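Local coordinates for mitotic checkpoint control protein kinase BUB1 (Drosophila melanogaster, PDB 6JKK) that is a mitotic checkpoint protein kinase acting at kinetochores, represented here by its kinase domain, which probably binds ATP and phosphorylates protein substrates, at residues Phe24-Cys34 and Tyr92-Glu100. Residues are numbered along the deposited sequence; the frame is centred on the assembly and turned at random. Where two conformers were deposited one is given.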
loop_
_atom_site.group_PDB
_atom_site.type_symbol
_atom_site.label_atom_id
_atom_site.label_comp_id
_atom_site.label_asym_id
_atom_site.label_seq_id
_atom_site.Cartn_x
_atom_site.Cartn_y
_atom_site.Cartn_z
ATOM N N PHE A 24 17.839 -8.384 15.253
ATOM C CA PHE A 24 16.593 -8.873 14.681
ATOM C C PHE A 24 16.540 -10.405 14.597
ATOM O O PHE A 24 15.507 -11.006 14.896
ATOM C CB PHE A 24 16.355 -8.249 13.304
ATOM C CG PHE A 24 15.004 -8.561 12.729
ATOM C CD1 PHE A 24 13.849 -8.132 13.373
ATOM C CD2 PHE A 24 14.890 -9.290 11.558
ATOM C CE1 PHE A 24 12.597 -8.422 12.851
ATOM C CE2 PHE A 24 13.647 -9.583 11.022
ATOM C CZ PHE A 24 12.496 -9.151 11.666
ATOM N N SER A 25 17.643 -11.036 14.198
ATOM C CA SER A 25 17.667 -12.492 14.046
ATOM C C SER A 25 17.415 -13.198 15.376
ATOM O O SER A 25 16.681 -14.185 15.447
ATOM C CB SER A 25 18.998 -12.949 13.442
ATOM O OG SER A 25 20.083 -12.572 14.273
ATOM N N MET A 26 18.017 -12.671 16.436
ATOM C CA MET A 26 17.797 -13.178 17.779
ATOM C C MET A 26 16.318 -13.081 18.181
ATOM O O MET A 26 15.801 -13.943 18.899
ATOM C CB MET A 26 18.681 -12.394 18.742
ATOM C CG MET A 26 18.308 -12.482 20.193
ATOM S SD MET A 26 19.447 -11.466 21.147
ATOM C CE MET A 26 20.997 -11.966 20.400
ATOM N N TYR A 27 15.640 -12.039 17.710
ATOM C CA TYR A 27 14.215 -11.883 17.988
ATOM C C TYR A 27 13.364 -12.888 17.214
ATOM O O TYR A 27 12.561 -13.601 17.812
ATOM C CB TYR A 27 13.751 -10.450 17.699
ATOM C CG TYR A 27 12.256 -10.204 17.883
ATOM C CD1 TYR A 27 11.606 -10.554 19.064
ATOM C CD2 TYR A 27 11.506 -9.601 16.878
ATOM C CE1 TYR A 27 10.247 -10.324 19.230
ATOM C CE2 TYR A 27 10.149 -9.361 17.036
ATOM C CZ TYR A 27 9.525 -9.724 18.212
ATOM O OH TYR A 27 8.169 -9.489 18.371
ATOM N N ILE A 28 13.536 -12.965 15.896
ATOM C CA ILE A 28 12.663 -13.838 15.104
ATOM C C ILE A 28 12.870 -15.325 15.406
ATOM O O ILE A 28 11.961 -16.135 15.204
ATOM C CB ILE A 28 12.731 -13.559 13.584
ATOM C CG1 ILE A 28 14.107 -13.882 13.005
ATOM C CG2 ILE A 28 12.352 -12.109 13.287
ATOM C CD1 ILE A 28 14.186 -13.625 11.493
ATOM N N GLU A 29 14.050 -15.669 15.921
ATOM C CA GLU A 29 14.334 -17.035 16.370
ATOM C C GLU A 29 13.425 -17.479 17.524
ATOM O O GLU A 29 13.338 -18.671 17.826
ATOM C CB GLU A 29 15.794 -17.154 16.821
ATOM C CG GLU A 29 16.817 -17.235 15.698
ATOM C CD GLU A 29 18.237 -17.017 16.191
ATOM O OE1 GLU A 29 18.473 -17.152 17.413
ATOM O OE2 GLU A 29 19.109 -16.702 15.356
ATOM N N LYS A 30 12.765 -16.516 18.169
ATOM C CA LYS A 30 11.907 -16.778 19.329
ATOM C C LYS A 30 10.413 -16.766 19.010
ATOM O O LYS A 30 9.585 -17.134 19.852
ATOM C CB LYS A 30 12.155 -15.722 20.401
ATOM C CG LYS A 30 13.024 -16.175 21.551
ATOM C CD LYS A 30 14.471 -16.279 21.147
ATOM C CE LYS A 30 15.375 -15.987 22.335
ATOM N NZ LYS A 30 16.721 -15.552 21.886
ATOM N N LEU A 31 10.063 -16.317 17.811
ATOM C CA LEU A 31 8.657 -16.145 17.450
ATOM C C LEU A 31 8.030 -17.469 17.027
ATOM O O LEU A 31 8.508 -18.109 16.095
ATOM C CB LEU A 31 8.521 -15.114 16.328
ATOM C CG LEU A 31 8.880 -13.673 16.689
ATOM C CD1 LEU A 31 8.929 -12.793 15.444
ATOM C CD2 LEU A 31 7.905 -13.101 17.720
ATOM N N PRO A 32 6.951 -17.877 17.713
ATOM C CA PRO A 32 6.300 -19.159 17.428
ATOM C C PRO A 32 5.720 -19.224 16.017
ATOM O O PRO A 32 5.555 -20.325 15.497
ATOM C CB PRO A 32 5.178 -19.218 18.466
ATOM C CG PRO A 32 5.683 -18.382 19.608
ATOM C CD PRO A 32 6.419 -17.253 18.939
ATOM N N HIS A 33 5.414 -18.082 15.410
ATOM C CA HIS A 33 4.857 -18.105 14.059
ATOM C C HIS A 33 5.926 -17.962 12.982
ATOM O O HIS A 33 5.611 -17.844 11.798
ATOM C CB HIS A 33 3.753 -17.057 13.880
ATOM C CG HIS A 33 4.246 -15.642 13.843
ATOM N ND1 HIS A 33 4.939 -15.066 14.886
ATOM C CD2 HIS A 33 4.102 -14.675 12.906
ATOM C CE1 HIS A 33 5.221 -13.810 14.584
ATOM N NE2 HIS A 33 4.727 -13.549 13.385
ATOM N N CYS A 34 7.190 -18.004 13.396
ATOM C CA CYS A 34 8.300 -18.000 12.452
ATOM C C CYS A 34 9.052 -19.313 12.594
ATOM O O CYS A 34 9.372 -19.728 13.712
ATOM C CB CYS A 34 9.241 -16.837 12.759
ATOM S SG CYS A 34 10.707 -16.746 11.705
ATOM N N TYR A 92 14.351 -10.225 5.199
ATOM C CA TYR A 92 14.133 -10.090 6.635
ATOM C C TYR A 92 13.464 -8.756 6.910
ATOM O O TYR A 92 12.615 -8.645 7.798
ATOM C CB TYR A 92 15.461 -10.158 7.388
ATOM C CG TYR A 92 16.171 -11.485 7.261
ATOM C CD1 TYR A 92 15.832 -12.555 8.078
ATOM C CD2 TYR A 92 17.181 -11.668 6.322
ATOM C CE1 TYR A 92 16.480 -13.767 7.967
ATOM C CE2 TYR A 92 17.839 -12.881 6.207
ATOM C CZ TYR A 92 17.474 -13.924 7.032
ATOM O OH TYR A 92 18.105 -15.140 6.930
ATOM N N TRP A 93 13.849 -7.746 6.136
ATOM C CA TRP A 93 13.383 -6.378 6.350
ATOM C C TRP A 93 11.868 -6.264 6.295
ATOM O O TRP A 93 11.255 -5.582 7.122
ATOM C CB TRP A 93 14.021 -5.443 5.320
ATOM C CG TRP A 93 13.630 -4.001 5.478
ATOM C CD1 TRP A 93 12.766 -3.283 4.686
ATOM C CD2 TRP A 93 14.091 -3.098 6.489
ATOM N NE1 TRP A 93 12.667 -1.989 5.152
ATOM C CE2 TRP A 93 13.472 -1.852 6.253
ATOM C CE3 TRP A 93 14.971 -3.224 7.571
ATOM C CZ2 TRP A 93 13.710 -0.739 7.067
ATOM C CZ3 TRP A 93 15.202 -2.123 8.373
ATOM C CH2 TRP A 93 14.576 -0.897 8.120
ATOM N N GLU A 94 11.261 -6.928 5.319
ATOM C CA GLU A 94 9.809 -6.911 5.204
ATOM C C GLU A 94 9.130 -7.435 6.479
ATOM O O GLU A 94 8.147 -6.853 6.951
ATOM C CB GLU A 94 9.365 -7.705 3.977
ATOM C CG GLU A 94 7.864 -7.851 3.852
ATOM C CD GLU A 94 7.473 -8.453 2.530
ATOM O OE1 GLU A 94 8.382 -8.794 1.742
ATOM O OE2 GLU A 94 6.263 -8.578 2.281
ATOM N N PHE A 95 9.674 -8.511 7.046
ATOM C CA PHE A 95 9.146 -9.102 8.271
ATOM C C PHE A 95 9.295 -8.085 9.405
ATOM O O PHE A 95 8.353 -7.860 10.171
ATOM C CB PHE A 95 9.883 -10.418 8.587
ATOM C CG PHE A 95 9.197 -11.296 9.614
ATOM C CD1 PHE A 95 7.854 -11.120 9.935
ATOM C CD2 PHE A 95 9.916 -12.296 10.274
ATOM C CE1 PHE A 95 7.233 -11.934 10.889
ATOM C CE2 PHE A 95 9.308 -13.113 11.225
ATOM C CZ PHE A 95 7.968 -12.932 11.539
ATOM N N TYR A 96 10.460 -7.443 9.491
ATOM C CA TYR A 96 10.688 -6.415 10.512
ATOM C C TYR A 96 9.647 -5.292 10.462
ATOM O O TYR A 96 9.039 -4.967 11.483
ATOM C CB TYR A 96 12.100 -5.812 10.401
ATOM C CG TYR A 96 12.239 -4.512 11.183
ATOM C CD1 TYR A 96 12.423 -4.522 12.562
ATOM C CD2 TYR A 96 12.170 -3.276 10.540
ATOM C CE1 TYR A 96 12.528 -3.335 13.283
ATOM C CE2 TYR A 96 12.277 -2.080 11.253
ATOM C CZ TYR A 96 12.459 -2.120 12.621
ATOM O OH TYR A 96 12.573 -0.946 13.338
ATOM N N ILE A 97 9.455 -4.701 9.284
ATOM C CA ILE A 97 8.496 -3.604 9.136
ATOM C C ILE A 97 7.095 -4.028 9.582
ATOM O O ILE A 97 6.427 -3.315 10.336
ATOM C CB ILE A 97 8.428 -3.078 7.678
ATOM C CG1 ILE A 97 9.743 -2.394 7.273
ATOM C CG2 ILE A 97 7.228 -2.137 7.506
ATOM C CD1 ILE A 97 10.122 -1.170 8.119
ATOM N N CYS A 98 6.657 -5.197 9.125
ATOM C CA CYS A 98 5.314 -5.678 9.431
ATOM C C CYS A 98 5.127 -5.925 10.914
ATOM O O CYS A 98 4.087 -5.589 11.482
ATOM C CB CYS A 98 5.010 -6.954 8.655
ATOM S SG CYS A 98 4.698 -6.647 6.923
ATOM N N LEU A 99 6.137 -6.512 11.545
ATOM C CA LEU A 99 6.093 -6.720 12.987
ATOM C C LEU A 99 5.958 -5.370 13.701
ATOM O O LEU A 99 5.159 -5.227 14.639
ATOM C CB LEU A 99 7.358 -7.452 13.451
ATOM C CG LEU A 99 7.444 -8.930 13.062
ATOM C CD1 LEU A 99 8.860 -9.470 13.258
ATOM C CD2 LEU A 99 6.446 -9.754 13.868
ATOM N N GLU A 100 6.733 -4.380 13.255
ATOM C CA GLU A 100 6.727 -3.062 13.903
ATOM C C GLU A 100 5.394 -2.364 13.723
ATOM O O GLU A 100 4.872 -1.768 14.663
ATOM C CB GLU A 100 7.858 -2.171 13.376
ATOM C CG GLU A 100 9.214 -2.435 14.027
ATOM C CD GLU A 100 9.158 -2.354 15.544
ATOM O OE1 GLU A 100 8.973 -1.240 16.083
ATOM O OE2 GLU A 100 9.283 -3.406 16.196
#
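F24 drives its ring into helix 92-100 as a knob, with Y92, F95, Y96 and L99 forming the hole. CG anti to the backbone N (chi1 -172°) carries the ring in against that helix, where CZ ends 3.4 Å from the N of Y96. CB of Y96 lies over one face, 3.9 Å from the ring centroid in a CH-pi contact, while CG2 of I28 covers the opposite face from within the same segment. At the ring's edge CD1 of L99 is 3.9 Å from CE1 of F24; the same methyl sits over the centre of one F95 face. The Y96 ring turns an edge to F24 in an offset edge-to-face pair, planes at 85°, and its hydroxyl is hydrogen-bonded to OD2 of D213. Were F24 cut back to an alanine, I28 and Y96 would probably face each other across a gap, and the Y96 edge would lose the face it meets.

F95 is the second wedge, entering the bend between I28 and C34. CG2 of I28 sits 3.8 Å from its CE2, and SG of C34 comes obliquely to that same carbon at 3.9 Å, a sulfur-aromatic contact. All this happens on the N-lobe's helix C: E94, on its other side, forms the salt bridge to K85, the predicted ATP-binding lysine, the lysine–glutamate pair of the helix C-in arrangement. Segment 24-34 is an N-terminal extension laid against the face carrying Y92, F95, Y96 and L99, before C34 starts strand 34-36 beside strand 119-122.

Toward the solvent the fit slackens. L31 reaches L99 tip to tip, CD1 to CD1 at 4.0 Å, and the exposed Y27 merely slides past L99. Partly exposed H33 brings NE2 in the plane of the F95 ring to its edge, 3.8 Å from CZ, without any hydrogen bond between the two segments.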